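Side-chain contacts in taurine dioxygenase (Burkholderia ambifaria, PDB 5VN6), which probably acts as a TfdA-family, non-haem-iron taurine dioxygenase that oxidises taurine with molecular oxygen and 2-oxoglutarate: residues H160-E163 / A164-G167; A225-G228 / A229-L233; A240-P243 / E244-V247. All coordinates share one frame; numbering follows the deposited sequence.

Interaction 1: residues H160-E163 / A164-G167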
loop_
_atom_site.group_PDB
_atom_site.type_symbol
_atom_site.label_atom_id
_atom_site.label_comp_id
_atom_site.label_asym_id
_atom_site.label_seq_id
_atom_site.Cartn_x
_atom_site.Cartn_y
_atom_site.Cartn_z
ATOM N N HIS A 160 -0.036 -16.191 17.716
ATOM C CA HIS A 160 -0.999 -15.777 16.694
ATOM C C HIS A 160 -2.366 -16.315 17.080
ATOM O O HIS A 160 -2.521 -17.528 17.264
ATOM C CB HIS A 160 -0.614 -16.320 15.322
ATOM C CG HIS A 160 0.774 -15.971 14.900
ATOM N ND1 HIS A 160 1.049 -15.397 13.680
ATOM C CD2 HIS A 160 1.965 -16.109 15.531
ATOM C CE1 HIS A 160 2.350 -15.207 13.570
ATOM N NE2 HIS A 160 2.931 -15.614 14.685
ATOM N N SER A 161 -3.353 -15.434 17.189
ATOM C CA SER A 161 -4.575 -15.766 17.906
ATOM C C SER A 161 -5.791 -15.636 17.006
ATOM O O SER A 161 -6.022 -14.579 16.418
ATOM C CB SER A 161 -4.741 -14.864 19.140
ATOM O OG SER A 161 -6.045 -14.979 19.663
ATOM N N ILE A 162 -6.598 -16.696 16.934
ATOM C CA ILE A 162 -7.890 -16.507 16.294
ATOM C C ILE A 162 -8.866 -15.913 17.300
ATOM O O ILE A 162 -9.811 -15.205 16.913
ATOM C CB ILE A 162 -8.423 -17.817 15.686
ATOM C CG1 ILE A 162 -9.602 -17.515 14.759
ATOM C CG2 ILE A 162 -8.896 -18.777 16.782
ATOM C CD1 ILE A 162 -10.042 -18.684 13.920
ATOM N N GLU A 163 -8.638 -16.165 18.596
ATOM C CA GLU A 163 -9.478 -15.592 19.642
ATOM C C GLU A 163 -9.586 -14.077 19.514
ATOM O O GLU A 163 -10.683 -13.513 19.607
ATOM C CB GLU A 163 -8.931 -15.947 21.028
ATOM C CG GLU A 163 -9.675 -15.189 22.104
ATOM C CD GLU A 163 -9.137 -15.382 23.502
ATOM O OE1 GLU A 163 -7.912 -15.486 23.689
ATOM O OE2 GLU A 163 -9.968 -15.435 24.425
ATOM N N ALA A 164 -8.446 -13.400 19.338
ATOM C CA ALA A 164 -8.389 -11.944 19.355
ATOM C C ALA A 164 -8.704 -11.310 18.005
ATOM O O ALA A 164 -8.809 -10.077 17.922
ATOM C CB ALA A 164 -7.011 -11.471 19.845
ATOM N N SER A 165 -8.845 -12.102 16.948
ATOM C CA SER A 165 -9.239 -11.535 15.665
ATOM C C SER A 165 -10.680 -11.943 15.359
ATOM O O SER A 165 -11.608 -11.169 15.616
ATOM C CB SER A 165 -8.271 -11.968 14.554
ATOM O OG SER A 165 -8.029 -13.372 14.592
ATOM N N PHE A 166 -10.883 -13.154 14.828
ATOM C CA PHE A 166 -12.227 -13.595 14.446
ATOM C C PHE A 166 -13.138 -13.784 15.660
ATOM O O PHE A 166 -14.343 -13.516 15.590
ATOM C CB PHE A 166 -12.150 -14.889 13.630
ATOM C CG PHE A 166 -11.657 -14.687 12.228
ATOM C CD1 PHE A 166 -10.296 -14.620 11.959
ATOM C CD2 PHE A 166 -12.553 -14.530 11.178
ATOM C CE1 PHE A 166 -9.829 -14.427 10.664
ATOM C CE2 PHE A 166 -12.092 -14.329 9.877
ATOM C CZ PHE A 166 -10.725 -14.278 9.623
ATOM N N GLY A 167 -12.594 -14.276 16.767
ATOM C CA GLY A 167 -13.414 -14.499 17.942
ATOM C C GLY A 167 -13.779 -13.254 18.714
ATOM O O GLY A 167 -14.708 -13.307 19.524
#

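Interaction 2: residues A225-G228 / A229-L233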
loop_
_atom_site.group_PDB
_atom_site.type_symbol
_atom_site.label_atom_id
_atom_site.label_comp_id
_atom_site.label_asym_id
_atom_site.label_seq_id
_atom_site.Cartn_x
_atom_site.Cartn_y
_atom_site.Cartn_z
ATOM N N ALA A 225 10.199 -3.782 28.870
ATOM C CA ALA A 225 9.407 -4.963 28.511
ATOM C C ALA A 225 8.028 -4.563 27.993
ATOM O O ALA A 225 7.551 -5.090 26.981
ATOM C CB ALA A 225 9.278 -5.906 29.717
ATOM N N ASN A 226 7.379 -3.640 28.668
ATOM C CA ASN A 226 6.033 -3.234 28.298
ATOM C C ASN A 226 5.947 -1.733 28.528
ATOM O O ASN A 226 6.023 -1.286 29.679
ATOM C CB ASN A 226 4.991 -4.017 29.120
ATOM C CG ASN A 226 3.659 -4.189 28.374
ATOM O OD1 ASN A 226 3.427 -3.552 27.339
ATOM N ND2 ASN A 226 2.776 -5.046 28.906
ATOM N N PRO A 227 5.786 -0.907 27.480
ATOM C CA PRO A 227 5.405 -1.151 26.086
ATOM C C PRO A 227 6.511 -1.613 25.127
ATOM O O PRO A 227 6.213 -1.790 23.943
ATOM C CB PRO A 227 4.924 0.240 25.628
ATOM C CG PRO A 227 5.849 1.201 26.377
ATOM C CD PRO A 227 6.105 0.523 27.725
ATOM N N GLY A 228 7.732 -1.812 25.620
ATOM C CA GLY A 228 8.863 -2.021 24.725
ATOM C C GLY A 228 8.664 -3.181 23.774
ATOM O O GLY A 228 8.898 -3.056 22.574
ATOM N N ALA A 229 8.230 -4.332 24.302
ATOM C CA ALA A 229 8.019 -5.496 23.448
ATOM C C ALA A 229 6.936 -5.235 22.408
ATOM O O ALA A 229 7.102 -5.571 21.227
ATOM C CB ALA A 229 7.682 -6.728 24.295
ATOM N N GLY A 230 5.818 -4.639 22.827
ATOM C CA GLY A 230 4.756 -4.328 21.883
ATOM C C GLY A 230 5.171 -3.315 20.826
ATOM O O GLY A 230 4.712 -3.378 19.687
ATOM N N GLN A 231 6.030 -2.364 21.189
ATOM C CA GLN A 231 6.500 -1.399 20.203
ATOM C C GLN A 231 7.335 -2.077 19.112
ATOM O O GLN A 231 7.198 -1.763 17.921
ATOM C CB GLN A 231 7.273 -0.286 20.917
ATOM C CG GLN A 231 6.361 0.702 21.688
ATOM C CD GLN A 231 7.147 1.662 22.592
ATOM O OE1 GLN A 231 8.275 1.378 22.962
ATOM N NE2 GLN A 231 6.560 2.811 22.912
ATOM N N LEU A 232 8.189 -3.027 19.492
ATOM C CA LEU A 232 8.954 -3.763 18.493
ATOM C C LEU A 232 8.040 -4.567 17.589
ATOM O O LEU A 232 8.234 -4.600 16.363
ATOM C CB LEU A 232 9.971 -4.691 19.174
ATOM C CG LEU A 232 10.778 -5.616 18.243
ATOM C CD1 LEU A 232 11.618 -4.829 17.225
ATOM C CD2 LEU A 232 11.667 -6.556 19.061
ATOM N N LEU A 233 7.026 -5.217 18.173
ATOM C CA LEU A 233 6.100 -5.994 17.358
ATOM C C LEU A 233 5.388 -5.099 16.353
ATOM O O LEU A 233 5.289 -5.443 15.164
ATOM C CB LEU A 233 5.106 -6.743 18.256
ATOM C CG LEU A 233 4.015 -7.562 17.549
ATOM C CD1 LEU A 233 4.625 -8.633 16.633
ATOM C CD2 LEU A 233 3.010 -8.171 18.521
HETATM O O HOH W 1 3.753 -4.454 24.888
#

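Interaction 3: residues A240-P243 / E244-V247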
loop_
_atom_site.group_PDB
_atom_site.type_symbol
_atom_site.label_atom_id
_atom_site.label_comp_id
_atom_site.label_asym_id
_atom_site.label_seq_id
_atom_site.Cartn_x
_atom_site.Cartn_y
_atom_site.Cartn_z
ATOM N N ALA A 240 5.050 -4.776 6.549
ATOM C CA ALA A 240 4.227 -5.171 5.411
ATOM C C ALA A 240 3.565 -3.977 4.751
ATOM O O ALA A 240 3.075 -4.105 3.628
ATOM C CB ALA A 240 3.135 -6.168 5.819
ATOM N N ALA A 241 3.502 -2.829 5.418
ATOM C CA ALA A 241 2.865 -1.663 4.826
ATOM C C ALA A 241 3.813 -0.847 3.930
ATOM O O ALA A 241 3.421 0.218 3.431
ATOM C CB ALA A 241 2.271 -0.784 5.929
ATOM N N ILE A 242 5.028 -1.326 3.685
ATOM C CA ILE A 242 6.024 -0.580 2.921
ATOM C C ILE A 242 5.791 -0.845 1.433
ATOM O O ILE A 242 5.926 -1.998 0.993
ATOM C CB ILE A 242 7.454 -0.951 3.342
ATOM C CG1 ILE A 242 7.730 -0.413 4.750
ATOM C CG2 ILE A 242 8.486 -0.420 2.319
ATOM C CD1 ILE A 242 9.004 -0.978 5.424
ATOM N N PRO A 243 5.455 0.172 0.637
ATOM C CA PRO A 243 5.104 -0.090 -0.767
ATOM C C PRO A 243 6.191 -0.790 -1.562
ATOM O O PRO A 243 5.865 -1.520 -2.511
ATOM C CB PRO A 243 4.808 1.312 -1.317
ATOM C CG PRO A 243 4.343 2.078 -0.094
ATOM C CD PRO A 243 5.230 1.576 1.015
ATOM N N GLU A 244 7.466 -0.609 -1.191
ATOM C CA GLU A 244 8.565 -1.287 -1.884
ATOM C C GLU A 244 8.409 -2.804 -1.896
ATOM O O GLU A 244 8.954 -3.470 -2.779
ATOM C CB GLU A 244 9.904 -0.930 -1.232
ATOM C CG GLU A 244 10.549 0.332 -1.803
ATOM C CD GLU A 244 9.920 1.610 -1.270
ATOM O OE1 GLU A 244 9.063 1.518 -0.347
ATOM O OE2 GLU A 244 10.283 2.701 -1.768
ATOM N N TYR A 245 7.696 -3.368 -0.931
ATOM C CA TYR A 245 7.570 -4.820 -0.812
ATOM C C TYR A 245 6.281 -5.346 -1.417
ATOM O O TYR A 245 6.000 -6.547 -1.300
ATOM C CB TYR A 245 7.620 -5.240 0.665
ATOM C CG TYR A 245 8.803 -4.715 1.433
ATOM C CD1 TYR A 245 10.017 -4.420 0.786
ATOM C CD2 TYR A 245 8.717 -4.521 2.821
ATOM C CE1 TYR A 245 11.118 -3.926 1.508
ATOM C CE2 TYR A 245 9.797 -4.047 3.538
ATOM C CZ TYR A 245 10.999 -3.758 2.880
ATOM O OH TYR A 245 12.065 -3.288 3.613
ATOM N N GLN A 246 5.491 -4.481 -2.049
ATOM C CA GLN A 246 4.093 -4.765 -2.326
ATOM C C GLN A 246 3.831 -4.907 -3.820
ATOM O O GLN A 246 4.530 -4.344 -4.668
ATOM C CB GLN A 246 3.178 -3.659 -1.762
ATOM C CG GLN A 246 3.126 -3.612 -0.240
ATOM C CD GLN A 246 2.332 -2.408 0.248
ATOM O OE1 GLN A 246 1.891 -1.596 -0.549
ATOM N NE2 GLN A 246 2.206 -2.257 1.556
ATOM N N VAL A 247 2.763 -5.643 -4.123
ATOM C CA VAL A 247 2.157 -5.638 -5.445
ATOM C C VAL A 247 0.654 -5.541 -5.243
ATOM O O VAL A 247 0.117 -6.021 -4.240
ATOM C CB VAL A 247 2.545 -6.885 -6.285
ATOM C CG1 VAL A 247 2.094 -8.228 -5.614
ATOM C CG2 VAL A 247 1.989 -6.778 -7.685
#

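Interaction 1: residues H160-E163 / A164-G167
Ser161 and Ile162 offer three acceptor oxygens to the amides and hydroxyl of Ala164 to Gly167, at a type I beta turn (Ile162 to Ser165) just after strand 157-160 of the dioxygenase. Ser161 uses both of its oxygens. Ser161 OG accepts from Ala164 N at 2.9 Å, with an N-H...O angle of 157°. The hydroxyl reaches this N-H because it stands anti to the backbone N (chi1 167°), beside its own carbonyl carbon. Ser161 O accepts from Ser165 OG at 3.0 Å, and this donor arrives in the carbonyl plane on a lone pair. Ile162 O is gripped by two amides. Gly167 N donates to Ile162 O at 2.9 Å, nearly straight at 171°, while the turn bond from Ser165 N to the same Ile162 O is longer, 3.3 Å, and comes from well above the carbonyl plane. Glu163 carries its carboxylate out of the turn to helix 172-181, where OE1 and OE2 form salt bridges with Lys179 and Arg175. The Phe166 ring stacks on Tyr101, and its CB packs on the Ile162 side chain: Ile162 CG1 lies 3.8 Å from Phe166 CB and 4.1 Å from Phe166 CD1.

Interaction 2: residues A225-G228 / A229-L233
Pro227 and Gln231 meet through both backbone and side chain at the exposed start of helix 228-237. Three backbone bonds, each spanning four residues, set the path. Ala229 N donates to Ala225 O at 2.9 Å from well above the carbonyl plane, reaching back across the cis peptide between Asn226 and Pro227. Gln231 N meets Pro227 O at 2.8 Å, nearly along the C=O axis, and Leu232 N reaches Gly228 O at 3.2 Å. One water adds a polar bridge: it donates to Asn226 OD1 at 2.6 Å and accepts a weak bond from Gly230 N. The side-chain packing is by van der Waals contact. The Gln231 side chain, extended beyond CG, lies alongside the proline ring and points the same way. Gln231 CG sits 3.4 Å from Pro227 O and Gln231 NE2 3.9 Å from Pro227 CG. CG is beside the backbone N (chi1 -74°), which leads the chain back towards the proline. Ala229 CB packs on Phe210 and Phe213, and Leu232 on Ile153, turning this side of the helix to the protein. Here a short helix, 222-225, passes through a cis-proline link into the first turn of a longer alpha helix.

Interaction 3: residues A240-P243 / E244-V247
Ala240 and Gln246 bracket a compact 3-10 turn that carries the chain from the region after helix 228-237 into strand 246-249, an edge strand, within this chain, of the sheet that also contains strand 264-268 with the metal ligand His266. The carbonyl O of Ala240 accepts from Gln246 NE2 at 2.9 Å; the bond is nearly straight (169°), lies in the amide plane and falls on a lone pair of the oxygen, fixing the rotation of the amide. Gln246 NE2 also passes 3.2 Å from Ala241 C. Next, Ile242 O takes Tyr245 N at 3.0 Å, while the Ile242 side chain lies alongside the tyrosine. Ile242 CG2 makes a CH-pi contact over the Tyr245 ring, 4.1 Å from its centroid and 11° off the normal, and CD1 approaches Tyr245 CE2. Ile242 CG2 also meets Glu244 OE1 at 3.3 Å, but that carboxylate is bonded to Tyr267, Asn103 and Met270 N of the second subunit. Last comes Pro243, whose O accepts from Gln246 N at 3.0 Å and also from Arg248 of the second subunit, so the turn belongs to the dimer interface. Gln246, extended beyond CG, leaves its OE1 3.6 Å from Pro243 CA.

The three local contacts follow one another along the chain without touching: nearest atoms are about 7 Å apart between interactions 1 and 2, 9 Å between 2 and 3, and 12 Å between 1 and 3. Strand 207-210 ties the first two together, since Ser161 and His160 pack on it from one contact and Ala229, Leu232 and Leu233 from the other. Helix 228-237 then runs on from interaction 2 towards interaction 3. The metal site of His106, Asp108 and His266 is approached most closely by interaction 1, where the Phe166 side chain is about 7 Å from the bound magnesium ion. In interaction 3 the Ala240 side chain is about 13 Å from the magnesium ion, and interaction 2 is remote.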